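Acetate CoA-transferase subunit beta (Escherichia coli DH5[alpha], PDB 5DBN) is the beta subunit of a transferase that moves coenzyme A from acetyl-CoA to acetoacetate and other short-chain fatty acids during their degradation. Local coordinates at residues A8-V11 / A12-R16; M126-V129 / T130-K134; G189-L192 / A193-R196; A206-L209 / N210-R213. All coordinates share one frame; numbering follows the deposited sequence.

Contact 1: residues A8-V11 / A12-R16; sequences ARRV and AQELR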
loop_
_atom_site.group_PDB
_atom_site.type_symbol
_atom_site.label_atom_id
_atom_site.label_comp_id
_atom_site.label_asym_id
_atom_site.label_seq_id
_atom_site.Cartn_x
_atom_site.Cartn_y
_atom_site.Cartn_z
ATOM N N ALA B 8 -35.158 3.669 3.905
ATOM C CA ALA B 8 -34.349 2.693 3.183
ATOM C C ALA B 8 -34.829 2.548 1.745
ATOM O O ALA B 8 -34.027 2.466 0.814
ATOM C CB ALA B 8 -34.387 1.350 3.887
ATOM N N ARG B 9 -36.145 2.511 1.577
ATOM C CA ARG B 9 -36.753 2.394 0.260
ATOM C C ARG B 9 -36.371 3.578 -0.627
ATOM O O ARG B 9 -36.000 3.399 -1.786
ATOM C CB ARG B 9 -38.274 2.296 0.394
ATOM C CG ARG B 9 -39.033 2.151 -0.914
ATOM C CD ARG B 9 -40.515 1.926 -0.644
ATOM N NE ARG B 9 -41.301 1.800 -1.868
ATOM C CZ ARG B 9 -42.601 1.517 -1.896
ATOM N NH1 ARG B 9 -43.271 1.329 -0.765
ATOM N NH2 ARG B 9 -43.238 1.421 -3.056
ATOM N N ARG B 10 -36.461 4.788 -0.081
ATOM C CA ARG B 10 -36.107 5.983 -0.840
ATOM C C ARG B 10 -34.622 6.014 -1.210
ATOM O O ARG B 10 -34.269 6.350 -2.340
ATOM C CB ARG B 10 -36.481 7.248 -0.060
ATOM C CG ARG B 10 -36.076 8.552 -0.752
ATOM C CD ARG B 10 -36.664 8.666 -2.156
ATOM N NE ARG B 10 -36.098 9.785 -2.906
ATOM C CZ ARG B 10 -34.987 9.717 -3.636
ATOM N NH1 ARG B 10 -34.295 8.587 -3.714
ATOM N NH2 ARG B 10 -34.556 10.788 -4.285
ATOM N N VAL B 11 -33.756 5.672 -0.261
ATOM C CA VAL B 11 -32.321 5.633 -0.519
ATOM C C VAL B 11 -31.994 4.611 -1.606
ATOM O O VAL B 11 -31.138 4.851 -2.461
ATOM C CB VAL B 11 -31.520 5.304 0.763
ATOM C CG1 VAL B 11 -30.047 5.069 0.446
ATOM C CG2 VAL B 11 -31.661 6.423 1.785
ATOM N N ALA B 12 -32.677 3.471 -1.568
ATOM C CA ALA B 12 -32.469 2.420 -2.557
ATOM C C ALA B 12 -32.738 2.926 -3.970
ATOM O O ALA B 12 -32.061 2.534 -4.920
ATOM C CB ALA B 12 -33.356 1.224 -2.247
ATOM N N GLN B 13 -33.733 3.798 -4.102
ATOM C CA GLN B 13 -34.085 4.375 -5.397
ATOM C C GLN B 13 -33.039 5.379 -5.887
ATOM O O GLN B 13 -33.035 5.754 -7.059
ATOM C CB GLN B 13 -35.461 5.043 -5.321
ATOM C CG GLN B 13 -36.613 4.055 -5.183
ATOM C CD GLN B 13 -37.957 4.730 -4.972
ATOM O OE1 GLN B 13 -38.031 5.935 -4.728
ATOM N NE2 GLN B 13 -39.030 3.953 -5.068
ATOM N N GLU B 14 -32.145 5.798 -4.996
ATOM C CA GLU B 14 -31.113 6.771 -5.351
ATOM C C GLU B 14 -29.938 6.103 -6.050
ATOM O O GLU B 14 -29.260 6.721 -6.871
ATOM C CB GLU B 14 -30.612 7.502 -4.103
ATOM C CG GLU B 14 -29.681 8.671 -4.395
ATOM C CD GLU B 14 -30.374 9.828 -5.089
ATOM O OE1 GLU B 14 -31.624 9.869 -5.092
ATOM O OE2 GLU B 14 -29.664 10.696 -5.637
ATOM N N LEU B 15 -29.699 4.839 -5.716
ATOM C CA LEU B 15 -28.558 4.112 -6.248
ATOM C C LEU B 15 -28.733 3.805 -7.731
ATOM O O LEU B 15 -29.840 3.512 -8.184
ATOM C CB LEU B 15 -28.352 2.810 -5.471
ATOM C CG LEU B 15 -28.248 2.951 -3.951
ATOM C CD1 LEU B 15 -28.102 1.588 -3.298
ATOM C CD2 LEU B 15 -27.088 3.858 -3.569
ATOM N N ARG B 16 -27.632 3.870 -8.474
ATOM C CA ARG B 16 -27.637 3.557 -9.900
ATOM C C ARG B 16 -27.064 2.171 -10.177
ATOM O O ARG B 16 -26.252 1.650 -9.410
ATOM C CB ARG B 16 -26.865 4.610 -10.703
ATOM C CG ARG B 16 -27.574 5.956 -10.826
ATOM C CD ARG B 16 -26.763 6.933 -11.671
ATOM N NE ARG B 16 -27.455 8.204 -11.887
ATOM C CZ ARG B 16 -27.483 9.222 -11.031
ATOM N NH1 ARG B 16 -26.852 9.149 -9.867
ATOM N NH2 ARG B 16 -28.149 10.325 -11.351
#

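Contact 2: residues M126-V129 / T130-K134; sequences MDLV and TGSRK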
loop_
_atom_site.group_PDB
_atom_site.type_symbol
_atom_site.label_atom_id
_atom_site.label_comp_id
_atom_site.label_asym_id
_atom_site.label_seq_id
_atom_site.Cartn_x
_atom_site.Cartn_y
_atom_site.Cartn_z
ATOM N N MET B 126 -15.329 7.884 9.261
ATOM C CA MET B 126 -14.673 9.100 8.813
ATOM C C MET B 126 -14.116 8.920 7.411
ATOM O O MET B 126 -14.402 9.725 6.547
ATOM C CB MET B 126 -13.556 9.516 9.767
ATOM C CG MET B 126 -14.023 9.762 11.184
ATOM S SD MET B 126 -12.882 10.808 12.108
ATOM C CE MET B 126 -13.698 10.892 13.696
ATOM N N ASP B 127 -13.363 7.852 7.175
ATOM C CA ASP B 127 -12.832 7.580 5.838
ATOM C C ASP B 127 -13.951 7.472 4.805
ATOM O O ASP B 127 -13.838 7.996 3.697
ATOM C CB ASP B 127 -12.004 6.295 5.835
ATOM C CG ASP B 127 -10.765 6.400 6.698
ATOM O OD1 ASP B 127 -9.762 6.987 6.241
ATOM O OD2 ASP B 127 -10.796 5.892 7.838
ATOM N N LEU B 128 -15.026 6.788 5.178
ATOM C CA LEU B 128 -16.156 6.584 4.281
ATOM C C LEU B 128 -16.789 7.905 3.832
ATOM O O LEU B 128 -17.081 8.079 2.648
ATOM C CB LEU B 128 -17.213 5.697 4.946
ATOM C CG LEU B 128 -17.010 4.183 4.819
ATOM C CD1 LEU B 128 -17.876 3.419 5.811
ATOM C CD2 LEU B 128 -17.302 3.718 3.401
ATOM N N VAL B 129 -17.020 8.828 4.764
ATOM C CA VAL B 129 -17.682 10.083 4.407
ATOM C C VAL B 129 -16.767 11.095 3.693
ATOM O O VAL B 129 -17.270 11.930 2.944
ATOM C CB VAL B 129 -18.326 10.762 5.653
ATOM C CG1 VAL B 129 -19.385 9.854 6.260
ATOM C CG2 VAL B 129 -17.293 11.122 6.689
ATOM N N THR B 130 -15.450 11.052 3.912
ATOM C CA THR B 130 -14.550 11.926 3.135
ATOM C C THR B 130 -14.249 11.330 1.763
ATOM O O THR B 130 -13.986 12.061 0.811
ATOM C CB THR B 130 -13.168 12.234 3.809
ATOM O OG1 THR B 130 -12.110 11.774 2.960
ATOM C CG2 THR B 130 -13.006 11.601 5.141
ATOM N N GLY B 131 -14.268 10.003 1.668
ATOM C CA GLY B 131 -13.829 9.324 0.460
ATOM C C GLY B 131 -14.912 8.990 -0.552
ATOM O O GLY B 131 -14.662 9.030 -1.758
ATOM N N SER B 132 -16.107 8.654 -0.078
ATOM C CA SER B 132 -17.178 8.224 -0.972
ATOM C C SER B 132 -17.593 9.344 -1.920
ATOM O O SER B 132 -17.649 10.509 -1.529
ATOM C CB SER B 132 -18.389 7.748 -0.168
ATOM O OG SER B 132 -18.077 6.587 0.577
ATOM N N ARG B 133 -17.895 8.992 -3.165
ATOM C CA ARG B 133 -18.316 9.990 -4.143
ATOM C C ARG B 133 -19.654 10.609 -3.761
ATOM O O ARG B 133 -19.875 11.798 -3.984
ATOM C CB ARG B 133 -18.418 9.383 -5.541
ATOM C CG ARG B 133 -17.093 9.095 -6.208
ATOM C CD ARG B 133 -17.316 8.765 -7.672
ATOM N NE ARG B 133 -16.078 8.441 -8.371
ATOM C CZ ARG B 133 -16.001 8.185 -9.674
ATOM N NH1 ARG B 133 -17.096 8.214 -10.427
ATOM N NH2 ARG B 133 -14.829 7.899 -10.227
ATOM N N LYS B 134 -20.542 9.799 -3.195
ATOM C CA LYS B 134 -21.813 10.299 -2.686
ATOM C C LYS B 134 -22.053 9.825 -1.264
ATOM O O LYS B 134 -22.076 8.627 -0.989
ATOM C CB LYS B 134 -22.969 9.860 -3.585
ATOM C CG LYS B 134 -24.311 10.421 -3.143
ATOM C CD LYS B 134 -25.445 9.981 -4.048
ATOM C CE LYS B 134 -25.672 10.977 -5.169
ATOM N NZ LYS B 134 -26.866 10.626 -5.985
#

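Contact 3: residues G189-L192 / A193-R196; sequences GCDL and ATVR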
loop_
_atom_site.group_PDB
_atom_site.type_symbol
_atom_site.label_atom_id
_atom_site.label_comp_id
_atom_site.label_asym_id
_atom_site.label_seq_id
_atom_site.Cartn_x
_atom_site.Cartn_y
_atom_site.Cartn_z
ATOM N N GLY B 189 -48.219 12.798 3.077
ATOM C CA GLY B 189 -48.880 12.932 4.362
ATOM C C GLY B 189 -48.212 13.982 5.233
ATOM O O GLY B 189 -48.639 14.224 6.362
ATOM N N CYS B 190 -47.170 14.610 4.693
ATOM C CA CYS B 190 -46.429 15.654 5.395
ATOM C C CYS B 190 -46.454 16.941 4.576
ATOM O O CYS B 190 -46.702 16.909 3.370
ATOM C CB CYS B 190 -44.987 15.205 5.649
ATOM S SG CYS B 190 -44.046 16.269 6.769
ATOM N N ASP B 191 -46.218 18.069 5.241
ATOM C CA ASP B 191 -46.195 19.374 4.582
ATOM C C ASP B 191 -44.928 20.148 4.935
ATOM O O ASP B 191 -44.174 19.755 5.823
ATOM C CB ASP B 191 -47.434 20.190 4.956
ATOM C CG ASP B 191 -47.718 20.172 6.442
ATOM O OD1 ASP B 191 -47.003 20.870 7.192
ATOM O OD2 ASP B 191 -48.663 19.469 6.860
ATOM N N LEU B 192 -44.704 21.251 4.230
ATOM C CA LEU B 192 -43.504 22.058 4.414
ATOM C C LEU B 192 -43.394 22.655 5.815
ATOM O O LEU B 192 -42.296 22.782 6.355
ATOM C CB LEU B 192 -43.473 23.188 3.383
ATOM C CG LEU B 192 -42.304 24.171 3.492
ATOM C CD1 LEU B 192 -40.966 23.453 3.386
ATOM C CD2 LEU B 192 -42.421 25.252 2.433
ATOM N N ALA B 193 -44.528 23.033 6.394
ATOM C CA ALA B 193 -44.533 23.675 7.705
ATOM C C ALA B 193 -44.094 22.724 8.814
ATOM O O ALA B 193 -43.407 23.133 9.751
ATOM C CB ALA B 193 -45.911 24.230 8.010
ATOM N N THR B 194 -44.492 21.459 8.709
ATOM C CA THR B 194 -44.107 20.456 9.695
ATOM C C THR B 194 -42.600 20.213 9.645
ATOM O O THR B 194 -41.942 20.125 10.682
ATOM C CB THR B 194 -44.843 19.124 9.474
ATOM O OG1 THR B 194 -46.253 19.361 9.385
ATOM C CG2 THR B 194 -44.564 18.160 10.622
ATOM N N VAL B 195 -42.066 20.099 8.433
ATOM C CA VAL B 195 -40.634 19.904 8.234
ATOM C C VAL B 195 -39.870 21.102 8.787
ATOM O O VAL B 195 -38.868 20.942 9.485
ATOM C CB VAL B 195 -40.283 19.705 6.739
ATOM C CG1 VAL B 195 -38.772 19.597 6.542
ATOM C CG2 VAL B 195 -40.977 18.469 6.189
ATOM N N ARG B 196 -40.354 22.299 8.474
ATOM C CA ARG B 196 -39.744 23.528 8.965
ATOM C C ARG B 196 -39.741 23.536 10.493
ATOM O O ARG B 196 -38.735 23.858 11.122
ATOM C CB ARG B 196 -40.496 24.750 8.432
ATOM C CG ARG B 196 -39.692 26.033 8.469
ATOM C CD ARG B 196 -39.038 26.317 7.126
ATOM N NE ARG B 196 -40.005 26.802 6.144
ATOM C CZ ARG B 196 -39.686 27.224 4.924
ATOM N NH1 ARG B 196 -38.420 27.224 4.524
ATOM N NH2 ARG B 196 -40.638 27.649 4.102
#

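Contact 4: residues A206-L209 / N210-R213; sequences AADL and NTQR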
loop_
_atom_site.group_PDB
_atom_site.type_symbol
_atom_site.label_atom_id
_atom_site.label_comp_id
_atom_site.label_asym_id
_atom_site.label_seq_id
_atom_site.Cartn_x
_atom_site.Cartn_y
_atom_site.Cartn_z
ATOM N N ALA B 206 -36.950 23.943 -3.003
ATOM C CA ALA B 206 -36.939 23.894 -4.460
ATOM C C ALA B 206 -38.259 24.412 -5.018
ATOM O O ALA B 206 -39.330 24.061 -4.525
ATOM C CB ALA B 206 -36.681 22.480 -4.942
ATOM N N ALA B 207 -38.174 25.254 -6.043
ATOM C CA ALA B 207 -39.360 25.846 -6.652
ATOM C C ALA B 207 -40.206 24.784 -7.345
ATOM O O ALA B 207 -41.436 24.830 -7.295
ATOM C CB ALA B 207 -38.962 26.931 -7.642
ATOM N N ASP B 208 -39.536 23.831 -7.988
ATOM C CA ASP B 208 -40.212 22.772 -8.733
ATOM C C ASP B 208 -40.442 21.544 -7.856
ATOM O O ASP B 208 -40.279 20.409 -8.302
ATOM C CB ASP B 208 -39.394 22.394 -9.972
ATOM C CG ASP B 208 -38.032 21.818 -9.624
ATOM O OD1 ASP B 208 -37.522 22.106 -8.520
ATOM O OD2 ASP B 208 -37.469 21.078 -10.459
ATOM N N LEU B 209 -40.830 21.782 -6.606
ATOM C CA LEU B 209 -41.112 20.703 -5.668
ATOM C C LEU B 209 -42.289 19.851 -6.143
ATOM O O LEU B 209 -43.309 20.379 -6.586
ATOM C CB LEU B 209 -41.409 21.275 -4.278
ATOM C CG LEU B 209 -41.397 20.281 -3.117
ATOM C CD1 LEU B 209 -39.976 19.864 -2.793
ATOM C CD2 LEU B 209 -42.073 20.885 -1.895
ATOM N N ASN B 210 -42.136 18.534 -6.040
ATOM C CA ASN B 210 -43.175 17.591 -6.446
ATOM C C ASN B 210 -43.574 17.760 -7.913
ATOM O O ASN B 210 -44.744 17.988 -8.225
ATOM C CB ASN B 210 -44.407 17.745 -5.544
ATOM C CG ASN B 210 -45.356 16.561 -5.641
ATOM O OD1 ASN B 210 -44.927 15.412 -5.732
ATOM N ND2 ASN B 210 -46.655 16.840 -5.626
ATOM N N THR B 211 -42.598 17.646 -8.810
ATOM C CA THR B 211 -42.859 17.711 -10.246
ATOM C C THR B 211 -42.096 16.605 -10.960
ATOM O O THR B 211 -41.056 16.150 -10.483
ATOM C CB THR B 211 -42.453 19.070 -10.848
ATOM O OG1 THR B 211 -41.054 19.297 -10.632
ATOM C CG2 THR B 211 -43.260 20.201 -10.220
ATOM N N GLN B 212 -42.616 16.174 -12.104
ATOM C CA GLN B 212 -41.997 15.088 -12.840
ATOM C C GLN B 212 -40.714 15.585 -13.502
ATOM O O GLN B 212 -40.631 16.745 -13.908
ATOM C CB GLN B 212 -42.953 14.521 -13.894
ATOM C CG GLN B 212 -42.435 13.244 -14.494
ATOM C CD GLN B 212 -42.474 12.137 -13.460
ATOM O OE1 GLN B 212 -43.530 11.842 -12.905
ATOM N NE2 GLN B 212 -41.316 11.576 -13.135
ATOM N N ARG B 213 -39.718 14.707 -13.608
ATOM C CA ARG B 213 -38.481 15.021 -14.323
ATOM C C ARG B 213 -38.182 13.957 -15.378
ATOM O O ARG B 213 -38.628 12.815 -15.266
ATOM C CB ARG B 213 -37.304 15.135 -13.345
ATOM C CG ARG B 213 -36.754 16.546 -13.167
ATOM C CD ARG B 213 -36.981 17.067 -11.756
ATOM N NE ARG B 213 -36.399 18.395 -11.563
ATOM C CZ ARG B 213 -35.159 18.628 -11.137
ATOM N NH1 ARG B 213 -34.341 17.626 -10.845
ATOM N NH2 ARG B 213 -34.734 19.877 -10.999
#

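Contact 1: residues A8-V11 / A12-R16
The last turn of helix 3-12 and the residues just after it are bridged, i to i+4, by a salt bridge between R10 and E14. R10 meets the carboxylate end-on, NH1 and NH2 both donating to the single oxygen E14 OE1, with NH2 at 3.2 Å. That oxygen lies close to the guanidinium plane; NH1 approaches its anti lone pair, whereas NH2 comes nearly head-on to the C-O bond. The two flat groups are turned 34° from each other. R10 CG stands anti to the backbone N (chi1 177°) and the chain then folds at chi2, as the E14 chain also does. Neither end stops there, because R10 NH2 also pairs with E185, and E14 reaches K134 through OE2 and R175 through OE1, so the bridge belongs to a wider charge network beside strand 166-168.

The backbone of the same turn runs out in steps. A12 N still donates to A8 O at 2.9 Å, the regular i to i+4 bond, and Q13 N makes a longer one to R9 O at 3.3 Å. One residue on, E14 N turns to V11 O at 2.9 Å, an i to i+3 bond whose donor stands above the carbonyl plane. V11, a buried residue, packs against V97, I136 and V168 of the central sheet, while L15 CG passes 3.8 Å from V11 O and its side chain rests on A95.

Contact 2: residues M126-V129 / T130-K134
L128 O, near the C-terminal end of helix 125-131, is gripped twice by a single residue, S132. The hydroxyl S132 OG donates to it at 2.7 Å, and the amide S132 N at 3.0 Å, with an N-H...O angle of 155°. The two donors reach the oxygen from opposite faces of the carbonyl plane. What allows this is the serine rotamer: OG lies beside its own backbone N and anti to the carbonyl carbon (chi1 -65°), so hydroxyl and amide both face back along the helix. A carbonyl at a helix end thus receives a side-chain donor in addition to the backbone one.

S132 is also where the chain leaves helical geometry, and the turn before it remains regular. G131 N donates to D127 O at 2.9 Å. L128 CD2 comes within 4.1 Å of S132 OG, an apolar methyl beside the hydroxyl.

L128 rests on I88 of helix 81-89 and lies about 4 Å, side chain to side chain, from E46, the predicted active-site residue. D127 touches F85 of that helix, but its two carboxylate oxygens are hydrogen-bonded to the chain of another protein, OD1 to a polar side chain and OD2 to backbone. V129 and S132 face strand 95-98, through L98 and C96, as the chain moves on toward strand 135-138.

Contact 3: residues G189-L192 / A193-R196
Helix 192-197 opens with the backbone of D191 still extended and L192 already helical, and its first turn closes through a good bond from R196 N to L192 O (2.9 Å, N-H...O angle 161°) and a weak one from V195 N to D191 O. D191 is the N-cap. Its OD1 takes two donors from T194: the amide N at 3.0 Å, arriving nearly head-on to the C-O bond, and the hydroxyl OG1 at 2.8 Å, coming from above the carboxylate plane. Both reach the oxygen from the same face. The aspartate manages this by setting CG between its own N and carbonyl carbon (chi1 47°), which brings the carboxylate across the start of the helix, where the amide-rich N-terminal end would probably favour its negative charge. A valine in place of T194 could keep the amide bond but is likely to leave OD1 without its hydroxyl donor, and so hold the carboxylate less firmly against rotation.

C190 SG lies against CG2 of the buried V195 at 3.8 Å. Four residues along the helix from L192, R196 bends back at chi2 and chi3, bringing its guanidinium beside the leucine: L192 CD1 sits over the centre of one face, and L192 CD2 approaches R196 NH2 to 3.4 Å. The charged group is thus laid against an aliphatic chain.

L192 packs on L183 and I186 of strand 180-186 and on V205 of strand 204-205, which R196 also touches, so the helix start is seated on the strands that flank it in sequence, at the end of the large mixed sheet where 204-205 is the outermost strand within this chain.

Contact 4: residues A206-L209 / N210-R213
D208, at the third position of the type I turn A206-L209, meets the following residues through two different oxygens. Its backbone O accepts the hydroxyl of T211, and its carboxylate OD2 forms a salt bridge with R213. In that bridge R213 NH2 stands 3.0 Å from D208 OD2 and NE 3.1 Å, but both hydrogen bonds are bent and weak, with N-H...O angles near 130°. Carboxylate and guanidinium planes lie 58° apart, and the two side chains cross at about a right angle. Within this pair OD2 alone faces both NE and NH2, so it is not the fork of two oxygens and two nitrogens. Were D208 replaced by an alanine, the R213 guanidinium would probably lose this anionic mate and be free to swing away.

L209 and N210 form the link between D208 and its partners. L209, its CG anti to the backbone N, leads its side chain away from the residues that follow. At N210 phi and psi are both positive, and the chain swings round there, bringing T211 back beside D208. T211 OG1 then sits between its own backbone N and carbonyl carbon (chi1 59°), which turns the hydroxyl to D208 O at 2.7 Å, tilted out of the carbonyl plane; the methyl T211 CG2 rests 3.6 Å from the same D208 O.

This surface coil has no helix or strand within it. It follows strand 204-205, the outermost strand of the large mixed sheet within this chain, and its start is tied to neighbouring strand 180-186 by backbone hydrogen bonding between A206 and L183.

The four contacts come one after another along the chain, each closing before the next opens, and together they illustrate ways of ending, starting or following a helix or strand around one large mixed sheet. Contacts 1 and 2 both close helices; their centres lie 18 Å apart, yet they touch, for E14 and K134 form a salt bridge joining the exit of helix 3-12 to the approach to strand 135-138. Contacts 3 and 4 lie toward the 204-205 end of the sheet, centres 16 Å apart, before and after that strand. Contacts 2 and 3 stand 30 Å apart on opposite sides of the chain's centre. Contact 2 is the one beside the predicted active-site residue E46.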